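PDB 4YHC: sterol regulatory element-binding protein cleavage-activating protein from Schizosaccharomyces pombe, which escorts the sterol regulatory element-binding protein Sre1 for processing when sterol or oxygen is low, the part described here being its WD40 domain. Local coordinates for residues T76-A81 / H111-K116; V89-K94 / F98-E103; S288-H293 / E297-Y302; H347-A352 / E411-S416. The protein carries 9 engineered substitutions. All blocks are in the same frame, centred on the assembly; numbering follows the deposited sequence.

Contact 1 (T76-A81 / H111-K116). Engineered in segment 111-116: Ser-115 (natural residue Cys).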
loop_
_atom_site.group_PDB
_atom_site.type_symbol
_atom_site.label_atom_id
_atom_site.label_comp_id
_atom_site.label_asym_id
_atom_site.label_seq_id
_atom_site.Cartn_x
_atom_site.Cartn_y
_atom_site.Cartn_z
ATOM N N THR A 76 -17.921 -5.838 16.482
ATOM C CA THR A 76 -16.494 -5.599 16.564
ATOM C C THR A 76 -15.867 -5.861 15.207
ATOM O O THR A 76 -16.284 -6.779 14.463
ATOM C CB THR A 76 -15.788 -6.498 17.594
ATOM O OG1 THR A 76 -16.022 -7.887 17.290
ATOM C CG2 THR A 76 -16.256 -6.178 19.003
ATOM N N LEU A 77 -14.816 -5.107 14.890
ATOM C CA LEU A 77 -14.116 -5.336 13.608
ATOM C C LEU A 77 -12.684 -5.022 13.891
ATOM O O LEU A 77 -12.348 -3.864 14.113
ATOM C CB LEU A 77 -14.657 -4.401 12.549
ATOM C CG LEU A 77 -14.803 -4.719 11.051
ATOM C CD1 LEU A 77 -14.375 -3.534 10.192
ATOM C CD2 LEU A 77 -14.176 -5.994 10.565
ATOM N N LYS A 78 -11.846 -6.058 13.935
ATOM C CA LYS A 78 -10.463 -5.870 14.209
ATOM C C LYS A 78 -9.611 -5.772 12.918
ATOM O O LYS A 78 -8.521 -5.257 12.981
ATOM C CB LYS A 78 -9.932 -7.079 14.986
ATOM C CG LYS A 78 -10.352 -7.293 16.434
ATOM C CD LYS A 78 -9.360 -8.289 17.081
ATOM C CE LYS A 78 -9.059 -8.038 18.546
ATOM N NZ LYS A 78 -7.703 -8.552 18.909
ATOM N N ALA A 79 -10.028 -6.381 11.805
ATOM C CA ALA A 79 -9.181 -6.314 10.581
ATOM C C ALA A 79 -9.998 -6.632 9.361
ATOM O O ALA A 79 -11.043 -7.281 9.445
ATOM C CB ALA A 79 -8.041 -7.317 10.642
ATOM N N ILE A 80 -9.508 -6.104 8.245
ATOM C CA ILE A 80 -10.029 -6.387 6.932
ATOM C C ILE A 80 -8.901 -6.667 5.981
ATOM O O ILE A 80 -7.828 -6.132 6.154
ATOM C CB ILE A 80 -10.861 -5.208 6.390
ATOM C CG1 ILE A 80 -11.387 -5.567 5.001
ATOM C CG2 ILE A 80 -10.037 -3.909 6.292
ATOM C CD1 ILE A 80 -12.239 -4.476 4.399
ATOM N N ALA A 81 -9.129 -7.513 4.986
ATOM C CA ALA A 81 -8.124 -7.718 3.970
ATOM C C ALA A 81 -8.746 -8.288 2.730
ATOM O O ALA A 81 -9.842 -8.883 2.781
ATOM C CB ALA A 81 -7.012 -8.568 4.484
ATOM N N HIS A 111 -15.990 -18.561 10.513
ATOM C CA HIS A 111 -15.103 -19.427 11.287
ATOM C C HIS A 111 -14.666 -18.737 12.546
ATOM O O HIS A 111 -14.197 -17.588 12.477
ATOM C CB HIS A 111 -13.852 -19.795 10.491
ATOM C CG HIS A 111 -13.027 -20.858 11.138
ATOM N ND1 HIS A 111 -13.287 -22.201 10.965
ATOM C CD2 HIS A 111 -11.937 -20.780 11.946
ATOM C CE1 HIS A 111 -12.393 -22.908 11.641
ATOM N NE2 HIS A 111 -11.572 -22.066 12.255
ATOM N N SER A 112 -14.776 -19.421 13.702
ATOM C CA SER A 112 -14.445 -18.748 14.946
ATOM C C SER A 112 -12.969 -18.942 15.317
ATOM O O SER A 112 -12.381 -19.935 14.949
ATOM C CB SER A 112 -15.416 -19.147 16.025
ATOM O OG SER A 112 -16.684 -18.670 15.617
ATOM N N TYR A 113 -12.348 -17.947 15.954
ATOM C CA TYR A 113 -10.886 -17.921 16.000
ATOM C C TYR A 113 -10.481 -17.262 17.292
ATOM O O TYR A 113 -11.205 -16.391 17.794
ATOM C CB TYR A 113 -10.277 -17.226 14.731
ATOM C CG TYR A 113 -10.252 -15.720 14.819
ATOM C CD1 TYR A 113 -11.371 -14.950 14.493
ATOM C CD2 TYR A 113 -9.122 -15.074 15.255
ATOM C CE1 TYR A 113 -11.377 -13.600 14.660
ATOM C CE2 TYR A 113 -9.115 -13.736 15.395
ATOM C CZ TYR A 113 -10.242 -12.999 15.120
ATOM O OH TYR A 113 -10.177 -11.621 15.295
ATOM N N HIS A 114 -9.354 -17.710 17.854
ATOM C CA HIS A 114 -8.802 -17.118 19.090
ATOM C C HIS A 114 -7.970 -15.851 18.742
ATOM O O HIS A 114 -7.187 -15.826 17.787
ATOM C CB HIS A 114 -7.991 -18.152 19.935
ATOM C CG HIS A 114 -8.840 -19.087 20.773
ATOM N ND1 HIS A 114 -9.630 -18.656 21.821
ATOM C CD2 HIS A 114 -9.008 -20.435 20.718
ATOM C CE1 HIS A 114 -10.249 -19.688 22.369
ATOM N NE2 HIS A 114 -9.887 -20.780 21.721
ATOM N N SER A 115 -8.246 -14.792 19.490
ATOM C CA SER A 115 -7.548 -13.512 19.452
ATOM C C SER A 115 -7.348 -13.158 20.897
ATOM O O SER A 115 -8.232 -13.404 21.688
ATOM C CB SER A 115 -8.444 -12.413 18.848
ATOM O OG SER A 115 -7.920 -11.871 17.663
ATOM N N LYS A 116 -6.252 -12.506 21.246
ATOM C CA LYS A 116 -5.982 -12.216 22.648
ATOM C C LYS A 116 -6.295 -10.749 23.011
ATOM O O LYS A 116 -5.460 -10.116 23.660
ATOM C CB LYS A 116 -4.520 -12.548 22.992
ATOM C CG LYS A 116 -3.778 -13.501 22.050
ATOM C CD LYS A 116 -4.481 -14.833 21.760
ATOM C CE LYS A 116 -3.701 -15.668 20.740
ATOM N NZ LYS A 116 -4.541 -16.566 19.886
#

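Contact 2 (V89-K94 / F98-E103)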
loop_
_atom_site.group_PDB
_atom_site.type_symbol
_atom_site.label_atom_id
_atom_site.label_comp_id
_atom_site.label_asym_id
_atom_site.label_seq_id
_atom_site.Cartn_x
_atom_site.Cartn_y
_atom_site.Cartn_z
ATOM N N VAL A 89 -13.086 -10.722 0.231
ATOM C CA VAL A 89 -12.702 -9.921 1.392
ATOM C C VAL A 89 -12.805 -10.803 2.632
ATOM O O VAL A 89 -13.776 -11.639 2.736
ATOM C CB VAL A 89 -13.597 -8.695 1.544
ATOM C CG1 VAL A 89 -13.044 -7.761 2.596
ATOM C CG2 VAL A 89 -13.645 -7.894 0.256
ATOM N N SER A 90 -11.824 -10.658 3.535
ATOM C CA SER A 90 -11.852 -11.284 4.860
ATOM C C SER A 90 -12.044 -10.246 5.891
ATOM O O SER A 90 -11.259 -9.311 5.949
ATOM C CB SER A 90 -10.549 -12.011 5.229
ATOM O OG SER A 90 -9.420 -11.150 5.088
ATOM N N LEU A 91 -13.088 -10.403 6.695
ATOM C CA LEU A 91 -13.387 -9.497 7.799
ATOM C C LEU A 91 -13.182 -10.268 9.121
ATOM O O LEU A 91 -13.631 -11.398 9.249
ATOM C CB LEU A 91 -14.822 -9.033 7.717
ATOM C CG LEU A 91 -15.350 -8.236 6.537
ATOM C CD1 LEU A 91 -16.828 -7.977 6.755
ATOM C CD2 LEU A 91 -14.589 -6.923 6.434
ATOM N N PHE A 92 -12.528 -9.653 10.089
ATOM C CA PHE A 92 -12.297 -10.277 11.370
ATOM C C PHE A 92 -12.934 -9.442 12.446
ATOM O O PHE A 92 -12.600 -8.247 12.611
ATOM C CB PHE A 92 -10.785 -10.354 11.681
ATOM C CG PHE A 92 -10.071 -11.438 10.919
ATOM C CD1 PHE A 92 -9.857 -11.312 9.553
ATOM C CD2 PHE A 92 -9.589 -12.588 11.587
ATOM C CE1 PHE A 92 -9.235 -12.310 8.847
ATOM C CE2 PHE A 92 -8.962 -13.574 10.881
ATOM C CZ PHE A 92 -8.805 -13.453 9.508
ATOM N N SER A 93 -13.858 -10.049 13.183
ATOM C CA SER A 93 -14.331 -9.461 14.444
ATOM C C SER A 93 -13.424 -9.945 15.578
ATOM O O SER A 93 -12.374 -10.563 15.310
ATOM C CB SER A 93 -15.798 -9.846 14.681
ATOM O OG SER A 93 -15.908 -11.270 14.839
ATOM N N LYS A 94 -13.787 -9.679 16.846
ATOM C CA LYS A 94 -12.980 -10.146 17.947
ATOM C C LYS A 94 -12.885 -11.683 18.026
ATOM O O LYS A 94 -11.859 -12.198 18.459
ATOM C CB LYS A 94 -13.452 -9.567 19.294
ATOM C CG LYS A 94 -14.829 -10.037 19.759
ATOM C CD LYS A 94 -15.298 -9.339 21.052
ATOM C CE LYS A 94 -16.815 -9.519 21.224
ATOM N NZ LYS A 94 -17.443 -8.585 22.204
ATOM N N PHE A 98 -14.957 -13.869 8.611
ATOM C CA PHE A 98 -15.962 -13.973 7.602
ATOM C C PHE A 98 -15.315 -13.782 6.258
ATOM O O PHE A 98 -14.621 -12.802 6.040
ATOM C CB PHE A 98 -16.972 -12.848 7.814
ATOM C CG PHE A 98 -17.570 -12.734 9.206
ATOM C CD1 PHE A 98 -16.996 -11.954 10.171
ATOM C CD2 PHE A 98 -18.824 -13.284 9.492
ATOM C CE1 PHE A 98 -17.569 -11.757 11.410
ATOM C CE2 PHE A 98 -19.431 -13.079 10.734
ATOM C CZ PHE A 98 -18.786 -12.332 11.711
ATOM N N ILE A 99 -15.580 -14.657 5.307
ATOM C CA ILE A 99 -15.003 -14.592 3.970
ATOM C C ILE A 99 -16.134 -14.358 2.997
ATOM O O ILE A 99 -17.028 -15.248 2.853
ATOM C CB ILE A 99 -14.322 -15.902 3.534
ATOM C CG1 ILE A 99 -13.224 -16.324 4.518
ATOM C CG2 ILE A 99 -13.819 -15.797 2.094
ATOM C CD1 ILE A 99 -12.140 -15.318 4.761
ATOM N N LEU A 100 -16.109 -13.186 2.359
ATOM C CA LEU A 100 -17.102 -12.809 1.371
ATOM C C LEU A 100 -16.603 -12.774 -0.039
ATOM O O LEU A 100 -15.508 -12.265 -0.352
ATOM C CB LEU A 100 -17.696 -11.460 1.676
ATOM C CG LEU A 100 -18.484 -11.352 2.981
ATOM C CD1 LEU A 100 -17.881 -10.191 3.737
ATOM C CD2 LEU A 100 -20.003 -11.151 2.805
ATOM N N ASN A 101 -17.464 -13.224 -0.905
ATOM C CA ASN A 101 -17.235 -13.157 -2.313
ATOM C C ASN A 101 -17.729 -11.787 -2.706
ATOM O O ASN A 101 -18.900 -11.447 -2.446
ATOM C CB ASN A 101 -18.019 -14.271 -2.986
ATOM C CG ASN A 101 -17.732 -14.378 -4.459
ATOM O OD1 ASN A 101 -17.531 -13.391 -5.159
ATOM N ND2 ASN A 101 -17.673 -15.593 -4.930
ATOM N N VAL A 102 -16.869 -10.947 -3.302
ATOM C CA VAL A 102 -17.365 -9.597 -3.645
ATOM C C VAL A 102 -17.776 -9.509 -5.117
ATOM O O VAL A 102 -18.557 -8.637 -5.444
ATOM C CB VAL A 102 -16.428 -8.435 -3.264
ATOM C CG1 VAL A 102 -16.407 -8.236 -1.748
ATOM C CG2 VAL A 102 -15.030 -8.658 -3.770
ATOM N N GLU A 103 -17.308 -10.448 -5.943
ATOM C CA GLU A 103 -17.602 -10.483 -7.371
ATOM C C GLU A 103 -19.020 -10.963 -7.567
ATOM O O GLU A 103 -19.794 -10.325 -8.242
ATOM C CB GLU A 103 -16.568 -11.377 -8.111
ATOM C CG GLU A 103 -16.039 -10.811 -9.439
ATOM C CD GLU A 103 -15.554 -9.354 -9.309
ATOM O OE1 GLU A 103 -14.493 -9.087 -8.675
ATOM O OE2 GLU A 103 -16.256 -8.445 -9.801
#

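Contact 3 (S288-H293 / E297-Y302)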
loop_
_atom_site.group_PDB
_atom_site.type_symbol
_atom_site.label_atom_id
_atom_site.label_comp_id
_atom_site.label_asym_id
_atom_site.label_seq_id
_atom_site.Cartn_x
_atom_site.Cartn_y
_atom_site.Cartn_z
ATOM N N SER A 288 11.275 5.632 -5.185
ATOM C CA SER A 288 10.754 6.751 -4.365
ATOM C C SER A 288 10.469 6.220 -3.000
ATOM O O SER A 288 9.865 5.096 -2.841
ATOM C CB SER A 288 9.461 7.293 -4.891
ATOM O OG SER A 288 9.549 7.839 -6.175
ATOM N N PHE A 289 10.862 7.017 -1.998
ATOM C CA PHE A 289 10.577 6.717 -0.575
ATOM C C PHE A 289 9.663 7.811 -0.060
ATOM O O PHE A 289 9.838 8.987 -0.446
ATOM C CB PHE A 289 11.817 6.744 0.332
ATOM C CG PHE A 289 12.882 5.791 -0.013
ATOM C CD1 PHE A 289 12.589 4.504 -0.477
ATOM C CD2 PHE A 289 14.193 6.112 0.165
ATOM C CE1 PHE A 289 13.592 3.591 -0.789
ATOM C CE2 PHE A 289 15.194 5.196 -0.133
ATOM C CZ PHE A 289 14.883 3.936 -0.664
ATOM N N CYS A 290 8.766 7.444 0.838
ATOM C CA CYS A 290 7.924 8.359 1.575
ATOM C C CYS A 290 8.085 8.026 3.022
ATOM O O CYS A 290 8.033 6.880 3.410
ATOM C CB CYS A 290 6.433 8.192 1.199
ATOM S SG CYS A 290 5.330 9.299 2.115
ATOM N N PHE A 291 8.239 9.048 3.839
ATOM C CA PHE A 291 8.340 8.873 5.320
ATOM C C PHE A 291 8.040 10.184 6.071
ATOM O O PHE A 291 7.937 11.249 5.455
ATOM C CB PHE A 291 9.702 8.272 5.706
ATOM C CG PHE A 291 10.847 9.160 5.387
ATOM C CD1 PHE A 291 11.488 9.101 4.172
ATOM C CD2 PHE A 291 11.266 10.099 6.325
ATOM C CE1 PHE A 291 12.570 9.926 3.910
ATOM C CE2 PHE A 291 12.316 10.931 6.072
ATOM C CZ PHE A 291 12.971 10.862 4.862
ATOM N N THR A 292 7.803 10.048 7.367
ATOM C CA THR A 292 7.728 11.173 8.291
ATOM C C THR A 292 9.015 11.295 9.030
ATOM O O THR A 292 9.565 10.344 9.570
ATOM C CB THR A 292 6.568 10.997 9.258
ATOM O OG1 THR A 292 5.382 10.894 8.464
ATOM C CG2 THR A 292 6.413 12.220 10.235
ATOM N N HIS A 293 9.560 12.474 8.921
ATOM C CA HIS A 293 10.852 12.803 9.468
ATOM C C HIS A 293 10.681 12.787 10.997
ATOM O O HIS A 293 9.757 13.453 11.549
ATOM C CB HIS A 293 11.190 14.192 8.941
ATOM C CG HIS A 293 12.628 14.558 9.062
ATOM N ND1 HIS A 293 13.282 14.678 10.289
ATOM C CD2 HIS A 293 13.548 14.796 8.117
ATOM C CE1 HIS A 293 14.541 15.026 10.061
ATOM N NE2 HIS A 293 14.717 15.110 8.753
ATOM N N GLU A 297 8.855 16.065 12.139
ATOM C CA GLU A 297 7.555 15.524 11.881
ATOM C C GLU A 297 6.934 15.977 10.563
ATOM O O GLU A 297 5.738 15.924 10.431
ATOM C CB GLU A 297 6.619 15.831 13.061
ATOM C CG GLU A 297 7.099 15.160 14.338
ATOM C CD GLU A 297 6.420 13.835 14.643
ATOM O OE1 GLU A 297 6.722 13.235 15.711
ATOM O OE2 GLU A 297 5.587 13.374 13.816
ATOM N N LYS A 298 7.733 16.358 9.594
ATOM C CA LYS A 298 7.255 16.694 8.241
ATOM C C LYS A 298 7.213 15.414 7.374
ATOM O O LYS A 298 8.026 14.537 7.512
ATOM C CB LYS A 298 8.159 17.694 7.538
ATOM C CG LYS A 298 8.231 19.058 8.217
ATOM C CD LYS A 298 6.989 19.872 7.981
ATOM C CE LYS A 298 7.182 21.331 8.404
ATOM N NZ LYS A 298 6.767 21.454 9.819
ATOM N N VAL A 299 6.295 15.370 6.422
ATOM C CA VAL A 299 6.299 14.256 5.421
ATOM C C VAL A 299 7.255 14.609 4.276
ATOM O O VAL A 299 7.203 15.656 3.679
ATOM C CB VAL A 299 4.875 13.916 4.962
ATOM C CG1 VAL A 299 4.841 12.765 3.876
ATOM C CG2 VAL A 299 4.024 13.562 6.177
ATOM N N LEU A 300 8.127 13.683 3.982
ATOM C CA LEU A 300 9.113 13.825 2.942
ATOM C C LEU A 300 9.051 12.716 1.850
ATOM O O LEU A 300 8.745 11.590 2.121
ATOM C CB LEU A 300 10.504 13.845 3.544
ATOM C CG LEU A 300 11.187 15.016 4.248
ATOM C CD1 LEU A 300 11.640 16.037 3.258
ATOM C CD2 LEU A 300 10.293 15.661 5.247
ATOM N N TYR A 301 9.396 13.108 0.641
ATOM C CA TYR A 301 9.466 12.215 -0.536
ATOM C C TYR A 301 10.836 12.332 -1.145
ATOM O O TYR A 301 11.287 13.426 -1.472
ATOM C CB TYR A 301 8.397 12.571 -1.552
ATOM C CG TYR A 301 7.009 12.385 -1.017
ATOM C CD1 TYR A 301 6.386 13.385 -0.274
ATOM C CD2 TYR A 301 6.307 11.200 -1.290
ATOM C CE1 TYR A 301 5.099 13.217 0.217
ATOM C CE2 TYR A 301 5.040 11.015 -0.804
ATOM C CZ TYR A 301 4.419 12.036 -0.071
ATOM O OH TYR A 301 3.203 11.787 0.440
ATOM N N TYR A 302 11.568 11.218 -1.140
ATOM C CA TYR A 302 12.847 11.147 -1.785
ATOM C C TYR A 302 12.664 10.327 -3.053
ATOM O O TYR A 302 12.085 9.195 -2.998
ATOM C CB TYR A 302 13.841 10.447 -0.882
ATOM C CG TYR A 302 14.475 11.283 0.185
ATOM C CD1 TYR A 302 13.713 12.022 1.062
ATOM C CD2 TYR A 302 15.854 11.282 0.351
ATOM C CE1 TYR A 302 14.297 12.757 2.084
ATOM C CE2 TYR A 302 16.464 12.039 1.358
ATOM C CZ TYR A 302 15.668 12.764 2.214
ATOM O OH TYR A 302 16.256 13.416 3.210
#

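Contact 4 (H347-A352 / E411-S416)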
loop_
_atom_site.group_PDB
_atom_site.type_symbol
_atom_site.label_atom_id
_atom_site.label_comp_id
_atom_site.label_asym_id
_atom_site.label_seq_id
_atom_site.Cartn_x
_atom_site.Cartn_y
_atom_site.Cartn_z
ATOM N N HIS A 347 11.212 16.275 -1.761
ATOM C CA HIS A 347 10.070 17.154 -1.736
ATOM C C HIS A 347 9.486 17.015 -0.340
ATOM O O HIS A 347 9.098 15.886 0.086
ATOM C CB HIS A 347 9.064 16.689 -2.792
ATOM C CG HIS A 347 7.842 17.541 -2.892
ATOM N ND1 HIS A 347 7.845 18.787 -3.479
ATOM C CD2 HIS A 347 6.590 17.365 -2.402
ATOM C CE1 HIS A 347 6.648 19.338 -3.359
ATOM N NE2 HIS A 347 5.875 18.494 -2.709
ATOM N N GLU A 348 9.374 18.151 0.349
ATOM C CA GLU A 348 8.833 18.205 1.685
ATOM C C GLU A 348 7.450 18.785 1.624
ATOM O O GLU A 348 7.254 19.758 0.962
ATOM C CB GLU A 348 9.722 19.128 2.552
ATOM C CG GLU A 348 9.153 19.427 3.943
ATOM C CD GLU A 348 10.250 20.128 4.831
ATOM O OE1 GLU A 348 10.367 19.877 6.018
ATOM O OE2 GLU A 348 11.088 20.863 4.314
ATOM N N VAL A 349 6.505 18.204 2.330
ATOM C CA VAL A 349 5.140 18.671 2.322
ATOM C C VAL A 349 4.788 19.434 3.636
ATOM O O VAL A 349 5.084 18.946 4.750
ATOM C CB VAL A 349 4.163 17.443 2.236
ATOM C CG1 VAL A 349 2.726 17.896 2.362
ATOM C CG2 VAL A 349 4.394 16.667 0.972
ATOM N N GLU A 350 4.037 20.519 3.498
ATOM C CA GLU A 350 3.490 21.278 4.651
ATOM C C GLU A 350 2.442 20.466 5.398
ATOM O O GLU A 350 1.694 19.670 4.820
ATOM C CB GLU A 350 2.913 22.638 4.238
ATOM C CG GLU A 350 1.663 22.569 3.369
ATOM C CD GLU A 350 1.117 23.963 3.049
ATOM O OE1 GLU A 350 1.410 24.903 3.823
ATOM O OE2 GLU A 350 0.390 24.129 2.041
ATOM N N ASP A 351 2.440 20.635 6.703
ATOM C CA ASP A 351 1.574 19.874 7.584
ATOM C C ASP A 351 0.096 19.978 7.199
ATOM O O ASP A 351 -0.685 19.023 7.354
ATOM C CB ASP A 351 1.754 20.387 9.018
ATOM C CG ASP A 351 2.086 19.278 9.964
ATOM O OD1 ASP A 351 1.120 18.630 10.443
ATOM O OD2 ASP A 351 3.301 19.037 10.198
ATOM N N ALA A 352 -0.271 21.139 6.658
ATOM C CA ALA A 352 -1.645 21.403 6.331
ATOM C C ALA A 352 -2.151 20.364 5.319
ATOM O O ALA A 352 -3.343 20.072 5.336
ATOM C CB ALA A 352 -1.820 22.821 5.787
ATOM N N GLU A 411 -7.323 23.286 -1.754
ATOM C CA GLU A 411 -6.318 23.250 -2.763
ATOM C C GLU A 411 -6.044 21.737 -3.005
ATOM O O GLU A 411 -5.848 20.971 -2.053
ATOM C CB GLU A 411 -5.057 23.998 -2.374
ATOM C CG GLU A 411 -3.966 23.867 -3.438
ATOM C CD GLU A 411 -2.557 24.124 -2.942
ATOM O OE1 GLU A 411 -2.302 24.084 -1.710
ATOM O OE2 GLU A 411 -1.669 24.321 -3.812
ATOM N N VAL A 412 -6.202 21.325 -4.253
ATOM C CA VAL A 412 -5.828 19.981 -4.750
ATOM C C VAL A 412 -4.583 20.099 -5.552
ATOM O O VAL A 412 -4.497 20.920 -6.491
ATOM C CB VAL A 412 -6.905 19.412 -5.638
ATOM C CG1 VAL A 412 -6.708 17.918 -5.823
ATOM C CG2 VAL A 412 -8.230 19.695 -5.012
ATOM N N TRP A 413 -3.562 19.324 -5.230
ATOM C CA TRP A 413 -2.325 19.524 -5.951
ATOM C C TRP A 413 -1.627 18.237 -6.326
ATOM O O TRP A 413 -1.891 17.177 -5.761
ATOM C CB TRP A 413 -1.358 20.429 -5.153
ATOM C CG TRP A 413 -1.056 19.963 -3.733
ATOM C CD1 TRP A 413 -1.637 20.344 -2.632
ATOM C CD2 TRP A 413 -0.028 19.033 -3.354
ATOM N NE1 TRP A 413 -1.071 19.700 -1.535
ATOM C CE2 TRP A 413 -0.065 18.904 -1.966
ATOM C CE3 TRP A 413 0.907 18.319 -4.054
ATOM C CZ2 TRP A 413 0.800 18.030 -1.252
ATOM C CZ3 TRP A 413 1.737 17.444 -3.369
ATOM C CH2 TRP A 413 1.692 17.340 -1.962
ATOM N N MET A 414 -0.685 18.361 -7.258
ATOM C CA MET A 414 0.129 17.240 -7.655
ATOM C C MET A 414 1.520 17.655 -7.891
ATOM O O MET A 414 1.780 18.798 -8.209
ATOM C CB MET A 414 -0.437 16.620 -8.923
ATOM C CG MET A 414 -0.574 17.557 -10.127
ATOM S SD MET A 414 -0.694 16.678 -11.772
ATOM C CE MET A 414 0.808 15.741 -11.886
ATOM N N TYR A 415 2.433 16.718 -7.741
ATOM C CA TYR A 415 3.809 16.910 -8.059
ATOM C C TYR A 415 4.297 15.705 -8.888
ATOM O O TYR A 415 4.196 14.539 -8.446
ATOM C CB TYR A 415 4.646 17.045 -6.780
ATOM C CG TYR A 415 6.127 17.338 -7.037
ATOM C CD1 TYR A 415 6.528 18.597 -7.530
ATOM C CD2 TYR A 415 7.094 16.380 -6.791
ATOM C CE1 TYR A 415 7.876 18.873 -7.787
ATOM C CE2 TYR A 415 8.421 16.629 -7.061
ATOM C CZ TYR A 415 8.812 17.880 -7.539
ATOM O OH TYR A 415 10.137 18.088 -7.786
ATOM N N SER A 416 4.842 15.987 -10.078
ATOM C CA SER A 416 5.428 14.957 -10.924
ATOM C C SER A 416 6.900 14.880 -10.585
ATOM O O SER A 416 7.652 15.843 -10.887
ATOM C CB SER A 416 5.238 15.332 -12.395
ATOM O OG SER A 416 5.936 14.407 -13.209
#

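Contact 1 (T76-A81 / H111-K116)
Lys-78 reaches across to Tyr-113 and Ser-115 with the outer half of its chain. Its CD methylene comes within 3.9 Å of Tyr-113 OH, the aliphatic stem crossing the phenol at a slant. Farther out, Lys-78 NZ lies 3.6 Å from Ser-115 OG, a polar approach too long to rank as a hydrogen bond; Ser-115 is an engineered residue, cysteine in the natural protein. The ammonium finds its firmer partner in the backbone oxygen of Ser-119. CG of Lys-78 stands opposite its own carbonyl carbon (chi1 -71°), and a bend at chi3 carries the amino end toward Ser-115. These residues sit in a four-stranded blade of the WD40 propeller, where 79-82 is one edge strand and 106-112 the other, the chain after 112 then turning into the next blade. A classic beta bulge opens the first strand, Lys-78 and Ala-79 together standing opposite the single residue Phe-92. With an alanine at Lys-78, Ser-119 O would probably lose its ammonium donor and a gap would open beside the phenol of Tyr-113. That phenol is itself held by a second shell: its ring meets Phe-92 edge-to-face, and its hydroxyl lies against Ser-93 O, probably hydrogen-bonded though the modelled separation is unusually short, with a weak link of 3.3 Å from Ser-115 OG to Tyr-113 OH. Leu-121 of the following strand touches Lys-78, Tyr-113 and Ser-115 alike.

Contact 2 (V89-K94 / F98-E103)
Ser-90, whose CB packs 3.7 Å from Ile-99 CD1, has a hydroxyl gripped by two groups beyond the hairpin: Trp-125 NE1 donates to its OG, and Ala-81 O also bonds to it. Pointing OG between the backbone N and the carbonyl carbon (chi1 53°) sets it in the plane of the Phe-92 ring, at the edge. Ser-90 faces Ile-99 as a non-hydrogen-bonded antiparallel pair, flanked by two hydrogen-bonded ones. Of the four bonds in these, Leu-100 N to Val-89 O is the shortest at 2.8 Å, while Leu-91 N to Phe-98 O is the straightest, 170° at the hydrogen. This is the hairpin of the two middle strands in a WD40 blade, within the predicted second repeat. The other face of the sheet carries Val-89, Leu-91, Phe-98 and Leu-100. Here Leu-91 CD1 meets Leu-100 CD1 at 3.9 Å, a diagonal contact between neighbouring pairs. At one end Val-89 CG2 presses on Val-102 CG1 at 3.4 Å, tighter than ordinary van der Waals contact, the two side chains nearly at right angles. At the other, Phe-98 turns a ring edge to Leu-91 O, and Ser-93 OG, itself bonded to Thr-96 N, approaches Phe-98 CE1 at 3.8 Å.

Contact 3 (S288-H293 / E297-Y302)
Strands 288-292 and 299-302 run antiparallel at 167°, with hydrogen-bonded pairs Phe-289/Tyr-302 and Phe-291/Leu-300 joined by reciprocal N-H to O bonds, the shortest being Phe-289 N to Tyr-302 O at 2.7 Å. Toward the turn, His-293 N gives Lys-298 O an almost straight bond of 2.9 Å, and Glu-297 N only a weak one to His-293 O. On one face, Cys-290 and Tyr-301 form a sulfur-aromatic contact. With SG anti to the backbone N (chi1 179°), the thiol swings over to the tyrosine, where Cys-290 SG lies 3.4 Å from Tyr-301 CE2, at an oblique approach to the ring; the same sulfur touches Val-299 CG1. Tyr-301 OH is hydrogen-bonded to Ser-355 OG, which fixes the far end of the phenol. An alanine in place of Tyr-301 would probably strip the Cys-290 sulfur of its aromatic partner and leave Ser-355 OG without this bond. The opposite face is aromatic too: Phe-291 CZ meets Tyr-302 CE1 at 3.6 Å, the rings inclined at 43°, while Leu-300 CB covers one face of the Phe-291 ring near its rim. This hairpin lies inside a propeller blade. Strand 269-278 pairs along 281-292, strand 344-349 pairs along 299-304, and Met-357 of strand 354-357, in the next sheet, packs on Cys-290 and Tyr-301.

Contact 4 (H347-A352 / E411-S416)
His-347 and Tyr-415 make the aromatic part of this contact, a face-to-face stack with centroids 4.4 Å apart and planes only 11° from parallel. The rings are shifted: His-347 ND1 lies over the middle of the phenol, whereas Tyr-415 CG projects near the rim of the imidazole. Both side chains extend anti to their backbone N (chi1 -179° and -177°), which sends them past each other in opposite directions from the two strands. The apolar part belongs to Val-349, whose two methyls meet neighbouring carbons at the outer end of the indole, coming obliquely from the same side of its plane: CG2 is 4.0 Å from Trp-413 CH2, and CG1 is 4.1 Å from Trp-413 CZ2. Trp-413 NE1 is bonded to Ser-353 OG, which helps to fix the indole. Among charged groups, Glu-350 OE2 and Glu-411 OE1 come as near as 4.6 Å; Arg-368, salt-bridged to Glu-411 and only weakly paired with Glu-350, probably eases their repulsion. No hydrogen bond links the segments, and the strand axes stay 10.7 Å apart, so side chains alone bridge the gap. Side chains packed between the sheets of successive blades, here from strand 344-349 onto strand 406-416 in the predicted fifth WD repeat, are what hold a beta-propeller such as this WD40 domain together.

Overall arrangement
The four contacts form two groups in the propeller. Contact 2 is nested in the chain within contact 1 and shares its blade: their centres are 10 Å apart, and Lys-78 N of contact 1 meets Phe-92 O of contact 2 at 2.7 Å. Contacts 3 and 4, with centres 12 Å apart, are joined where strand 299-304 pairs with 344-349, Tyr-301 N lying 2.8 Å from His-347 O. Contact 4 then carries this sheet onto the next. The groups do not touch; the centres of contacts 1 and 4 are about 37 Å apart, on opposite sides of the chain's centre. By similarity, the Sre1-interacting region spans both groups.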